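Local coordinates for protein cation exchanger YfkE (PDB 4KJR) that exports calcium across the cell membrane in exchange for external protons, as a homotrimeric member of the cation/proton exchanger subfamily, at the interface of chains A and B. Residues are numbered along the deposited sequence; one frame, centred on the assembly and turned at random. Chains: chain A/B, cation exchanger YfkE.

Contact 1: the interface of chains A and B. Residues chain A 129-130, 133-134, 138; chain B 318-319, 322, 336, 339-340, 344.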
loop_
_atom_site.group_PDB
_atom_site.type_symbol
_atom_site.label_atom_id
_atom_site.label_comp_id
_atom_site.label_asym_id
_atom_site.label_seq_id
_atom_site.Cartn_x
_atom_site.Cartn_y
_atom_site.Cartn_z
ATOM N N SER A 129 -4.958 13.817 0.506
ATOM C CA SER A 129 -4.703 12.387 0.448
ATOM C C SER A 129 -5.486 11.685 -0.655
ATOM O O SER A 129 -4.912 10.923 -1.435
ATOM C CB SER A 129 -5.083 11.788 1.785
ATOM O OG SER A 129 -6.096 12.574 2.382
ATOM N N GLY A 130 -6.794 11.956 -0.707
ATOM C CA GLY A 130 -7.742 11.218 -1.545
ATOM C C GLY A 130 -7.406 11.221 -3.017
ATOM O O GLY A 130 -7.283 10.167 -3.644
ATOM N N ILE A 133 -3.840 9.769 -3.158
ATOM C CA ILE A 133 -3.956 8.322 -3.311
ATOM C C ILE A 133 -4.616 8.077 -4.663
ATOM O O ILE A 133 -4.060 7.376 -5.506
ATOM C CB ILE A 133 -4.784 7.665 -2.186
ATOM C CG1 ILE A 133 -4.032 7.718 -0.847
ATOM C CG2 ILE A 133 -5.155 6.232 -2.554
ATOM C CD1 ILE A 133 -3.162 6.513 -0.533
ATOM N N PHE A 134 -5.777 8.702 -4.872
ATOM C CA PHE A 134 -6.528 8.554 -6.113
ATOM C C PHE A 134 -5.695 8.869 -7.355
ATOM O O PHE A 134 -5.656 8.084 -8.284
ATOM C CB PHE A 134 -7.782 9.435 -6.139
ATOM C CG PHE A 134 -8.188 9.830 -7.532
ATOM C CD1 PHE A 134 -9.264 9.218 -8.177
ATOM C CD2 PHE A 134 -7.447 10.776 -8.227
ATOM C CE1 PHE A 134 -9.603 9.569 -9.477
ATOM C CE2 PHE A 134 -7.772 11.127 -9.522
ATOM C CZ PHE A 134 -8.860 10.529 -10.148
ATOM N N VAL A 138 -4.185 5.614 -8.949
ATOM C CA VAL A 138 -5.002 5.337 -10.115
ATOM C C VAL A 138 -4.164 5.641 -11.342
ATOM O O VAL A 138 -3.830 4.738 -12.102
ATOM C CB VAL A 138 -6.315 6.157 -10.154
ATOM C CG1 VAL A 138 -6.296 7.192 -11.279
ATOM C CG2 VAL A 138 -7.507 5.232 -10.330
ATOM N N LEU B 318 -7.486 1.471 -0.482
ATOM C CA LEU B 318 -6.754 2.723 -0.280
ATOM C C LEU B 318 -7.630 3.951 -0.546
ATOM O O LEU B 318 -7.679 4.858 0.285
ATOM C CB LEU B 318 -5.465 2.759 -1.111
ATOM C CG LEU B 318 -4.459 1.613 -0.897
ATOM C CD1 LEU B 318 -3.452 1.572 -2.035
ATOM C CD2 LEU B 318 -3.743 1.671 0.448
ATOM N N LEU B 319 -8.337 3.961 -1.676
ATOM C CA LEU B 319 -9.301 5.026 -1.965
ATOM C C LEU B 319 -10.328 5.164 -0.843
ATOM O O LEU B 319 -10.472 6.241 -0.265
ATOM C CB LEU B 319 -10.022 4.769 -3.282
ATOM C CG LEU B 319 -9.281 5.091 -4.575
ATOM C CD1 LEU B 319 -9.589 4.017 -5.603
ATOM C CD2 LEU B 319 -9.659 6.473 -5.087
ATOM N N ALA B 322 -8.697 6.554 2.156
ATOM C CA ALA B 322 -8.375 7.960 1.964
ATOM C C ALA B 322 -9.599 8.836 2.220
ATOM O O ALA B 322 -9.564 9.711 3.083
ATOM C CB ALA B 322 -7.812 8.195 0.572
ATOM N N THR B 336 -14.509 11.571 -8.019
ATOM C CA THR B 336 -13.182 10.984 -7.932
ATOM C C THR B 336 -13.321 9.467 -7.985
ATOM O O THR B 336 -12.683 8.806 -8.805
ATOM C CB THR B 336 -12.457 11.393 -6.637
ATOM O OG1 THR B 336 -13.134 12.497 -6.027
ATOM C CG2 THR B 336 -11.032 11.798 -6.935
ATOM N N ALA B 339 -14.803 7.941 -11.361
ATOM C CA ALA B 339 -13.723 8.039 -12.326
ATOM C C ALA B 339 -12.799 6.839 -12.176
ATOM O O ALA B 339 -12.554 6.116 -13.144
ATOM C CB ALA B 339 -12.956 9.334 -12.121
ATOM N N ALA B 340 -12.314 6.615 -10.956
ATOM C CA ALA B 340 -11.382 5.520 -10.703
ATOM C C ALA B 340 -11.977 4.195 -11.151
ATOM O O ALA B 340 -11.313 3.417 -11.841
ATOM C CB ALA B 340 -10.985 5.468 -9.239
HETATM N N MSE B 344 -10.921 1.660 -14.246
HETATM C CA MSE B 344 -10.612 0.240 -14.051
HETATM C C MSE B 344 -11.415 -0.636 -14.972
HETATM O O MSE B 344 -10.888 -1.608 -15.521
HETATM C CB MSE B 344 -10.834 -0.139 -12.599
HETATM C CG MSE B 344 -9.666 0.415 -11.799
HETATM SE SE MSE B 344 -9.767 -0.296 -9.970
HETATM C CE MSE B 344 -9.412 1.393 -9.015
#
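A:Phe134 is the centre of this patch, reaching from helix 121-146 of chain A towards helices 307-324 and 333-350 of chain B. Its CG lies anti to the backbone N (chi1 152°), which carries the ring out to B:Thr336. The threonine methyl CG2 sits over one face of the ring, 3.5 Å from its centroid and displaced towards the rim on the CD1 side, a CH-pi contact between side chains that cross obliquely. At the root of the same side chain, CB of A:Phe134 meets the CD2 branch of B:Leu319 at 3.7 Å, so the phenylalanine is gripped between the two chain B helices.

Further along helix 121-146, CG2 of A:Val138 rests on CB of B:Ala340, again at 3.7 Å. In the other direction A:Ile133 crosses B:Leu318 at about a right angle; its CG2 branch, anti to the backbone N, touches the leucine CB at 3.8 Å. B:Ala322 sets its CB 3.7 Å from CA of A:Gly130; with no side chain on the glycine, the helices can come close there.

The backbone carbonyl O of B:Thr336 approaches the ring of A:Phe134 near CE1 without forming a bond. A:Ser129 lies at the margin, little of it buried by the partner, and nitrogen and oxygen atoms make no bond between the chains here. This part of the homotrimer boundary therefore appears to be held by apolar packing and shape fit.

Contact 2: the interface of chains A and B. Residues chain A 131, 169, 172-173, 176; chain B 331-332, 335-336.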
loop_
_atom_site.group_PDB
_atom_site.type_symbol
_atom_site.label_atom_id
_atom_site.label_comp_id
_atom_site.label_asym_id
_atom_site.label_seq_id
_atom_site.Cartn_x
_atom_site.Cartn_y
_atom_site.Cartn_z
ATOM N N LEU A 131 -7.276 12.423 -3.558
ATOM C CA LEU A 131 -6.795 12.630 -4.914
ATOM C C LEU A 131 -5.379 12.091 -4.956
ATOM O O LEU A 131 -5.022 11.370 -5.876
ATOM C CB LEU A 131 -6.809 14.121 -5.252
ATOM C CG LEU A 131 -7.624 14.895 -4.214
ATOM C CD1 LEU A 131 -6.866 14.867 -2.895
ATOM C CD2 LEU A 131 -7.928 16.323 -4.626
ATOM N N LEU A 169 -11.685 15.933 -14.864
ATOM C CA LEU A 169 -12.016 16.010 -13.449
ATOM C C LEU A 169 -11.294 17.186 -12.824
ATOM O O LEU A 169 -11.894 17.958 -12.079
ATOM C CB LEU A 169 -11.673 14.717 -12.697
ATOM C CG LEU A 169 -12.534 14.459 -11.450
ATOM C CD1 LEU A 169 -13.830 13.766 -11.858
ATOM C CD2 LEU A 169 -11.805 13.646 -10.384
ATOM N N ALA A 172 -12.814 20.245 -13.850
ATOM C CA ALA A 172 -14.134 20.237 -13.215
ATOM C C ALA A 172 -14.058 20.589 -11.734
ATOM O O ALA A 172 -14.878 21.359 -11.239
ATOM C CB ALA A 172 -14.825 18.898 -13.410
ATOM N N ALA A 173 -13.069 20.031 -11.039
ATOM C CA ALA A 173 -12.867 20.312 -9.623
ATOM C C ALA A 173 -12.297 21.712 -9.414
ATOM O O ALA A 173 -12.904 22.518 -8.717
ATOM C CB ALA A 173 -11.970 19.262 -8.985
ATOM N N PHE A 176 -14.659 24.604 -10.274
ATOM C CA PHE A 176 -15.726 24.685 -9.270
ATOM C C PHE A 176 -15.205 24.986 -7.862
ATOM O O PHE A 176 -15.965 25.462 -7.011
ATOM C CB PHE A 176 -16.542 23.389 -9.240
ATOM C CG PHE A 176 -17.713 23.376 -10.184
ATOM C CD1 PHE A 176 -18.984 23.741 -9.744
ATOM C CD2 PHE A 176 -17.552 22.989 -11.510
ATOM C CE1 PHE A 176 -20.067 23.729 -10.611
ATOM C CE2 PHE A 176 -18.636 22.973 -12.381
ATOM C CZ PHE A 176 -19.893 23.344 -11.930
ATOM N N TRP B 331 -19.203 16.965 -3.156
ATOM C CA TRP B 331 -19.879 16.847 -4.451
ATOM C C TRP B 331 -19.097 15.980 -5.403
ATOM O O TRP B 331 -19.681 15.252 -6.209
ATOM C CB TRP B 331 -20.144 18.227 -5.058
ATOM C CG TRP B 331 -18.922 18.891 -5.656
ATOM C CD1 TRP B 331 -17.925 19.610 -4.992
ATOM C CD2 TRP B 331 -18.524 18.912 -7.073
ATOM N NE1 TRP B 331 -16.972 20.058 -5.873
ATOM C CE2 TRP B 331 -17.269 19.675 -7.136
ATOM C CE3 TRP B 331 -19.059 18.393 -8.250
ATOM C CZ2 TRP B 331 -16.603 19.898 -8.334
ATOM C CZ3 TRP B 331 -18.376 18.624 -9.451
ATOM C CH2 TRP B 331 -17.180 19.359 -9.489
ATOM N N PHE B 332 -17.768 16.049 -5.303
ATOM C CA PHE B 332 -16.887 15.275 -6.169
ATOM C C PHE B 332 -16.091 14.218 -5.399
ATOM O O PHE B 332 -15.164 13.610 -5.934
ATOM C CB PHE B 332 -15.979 16.202 -6.990
ATOM C CG PHE B 332 -14.659 16.508 -6.343
ATOM C CD1 PHE B 332 -13.471 16.149 -6.972
ATOM C CD2 PHE B 332 -14.597 17.153 -5.113
ATOM C CE1 PHE B 332 -12.246 16.427 -6.389
ATOM C CE2 PHE B 332 -13.374 17.431 -4.523
ATOM C CZ PHE B 332 -12.196 17.069 -5.163
ATOM N N ALA B 335 -17.277 11.730 -7.560
ATOM C CA ALA B 335 -16.735 11.901 -8.910
ATOM C C ALA B 335 -15.341 11.299 -9.022
ATOM O O ALA B 335 -15.039 10.593 -9.988
ATOM C CB ALA B 335 -16.717 13.369 -9.308
ATOM N N THR B 336 -14.509 11.571 -8.019
ATOM C CA THR B 336 -13.182 10.984 -7.932
ATOM C C THR B 336 -13.321 9.467 -7.985
ATOM O O THR B 336 -12.683 8.806 -8.805
ATOM C CB THR B 336 -12.457 11.393 -6.637
ATOM O OG1 THR B 336 -13.134 12.497 -6.027
ATOM C CG2 THR B 336 -11.032 11.798 -6.935
#
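Aromatic contacts dominate one end of this patch, where B:Trp331 and B:Phe332, just ahead of helix 333-350, lean against helix 152-176 of chain A. With chi1 at 76°, CG of B:Trp331 takes the crowded position between backbone N and carbonyl carbon, and the indole points its six-membered ring across to A:Phe176 and A:Ala172. CZ2 lies 3.6 Å from CB of A:Phe176, the two side chains crossing at about a right angle, so the tryptophan meets the root of the phenylalanine rather than stacking on its ring. Its neighbouring CH2 comes to 3.5 Å from the backbone carbonyl O of A:Ala172, a close approach rather than a bond. Within chain B, CB of B:Phe332 sits over the centre of the indole, 3.6 Å above its plane, and so backs the face of the ring. A:Ala173 presses its CB against CE1 of B:Phe332 at 3.9 Å.

The aliphatic contacts centre on A:Leu169. Its CG anti to the backbone N (chi1 -153°), it divides its two methyls: CD1 meets CB of B:Ala335 at 3.9 Å, and CD2 reaches CA of B:Thr336 at the same distance. An alanine in place of A:Leu169 would remove both methyls and would probably loosen the packing against the first turn of helix 333-350.

Nitrogen and oxygen atoms form no bond between the chains here. A:Leu131 brings in helix 121-146 at the flank, so the start of chain B's last helix and the two residues before it pack against a pair of chain A helices, near the end of helix 152-176.

The centres of the C-alpha atoms of contact 1 and contact 2 are about 11 Å apart, and the two form neighbouring stretches of one subunit boundary. B:Thr336 belongs to both, so a single residue is packed against two helices of chain A. Helix 121-146 also contributes to both; contact 1 adds helix 307-324 of chain B, whereas contact 2 adds helix 152-176 of chain A. Helix 333-350 of chain B contributes to both patches. The chains are identical but not related here by an exact two-fold, so unlike surfaces meet, as would be expected if the homotrimer closes on itself.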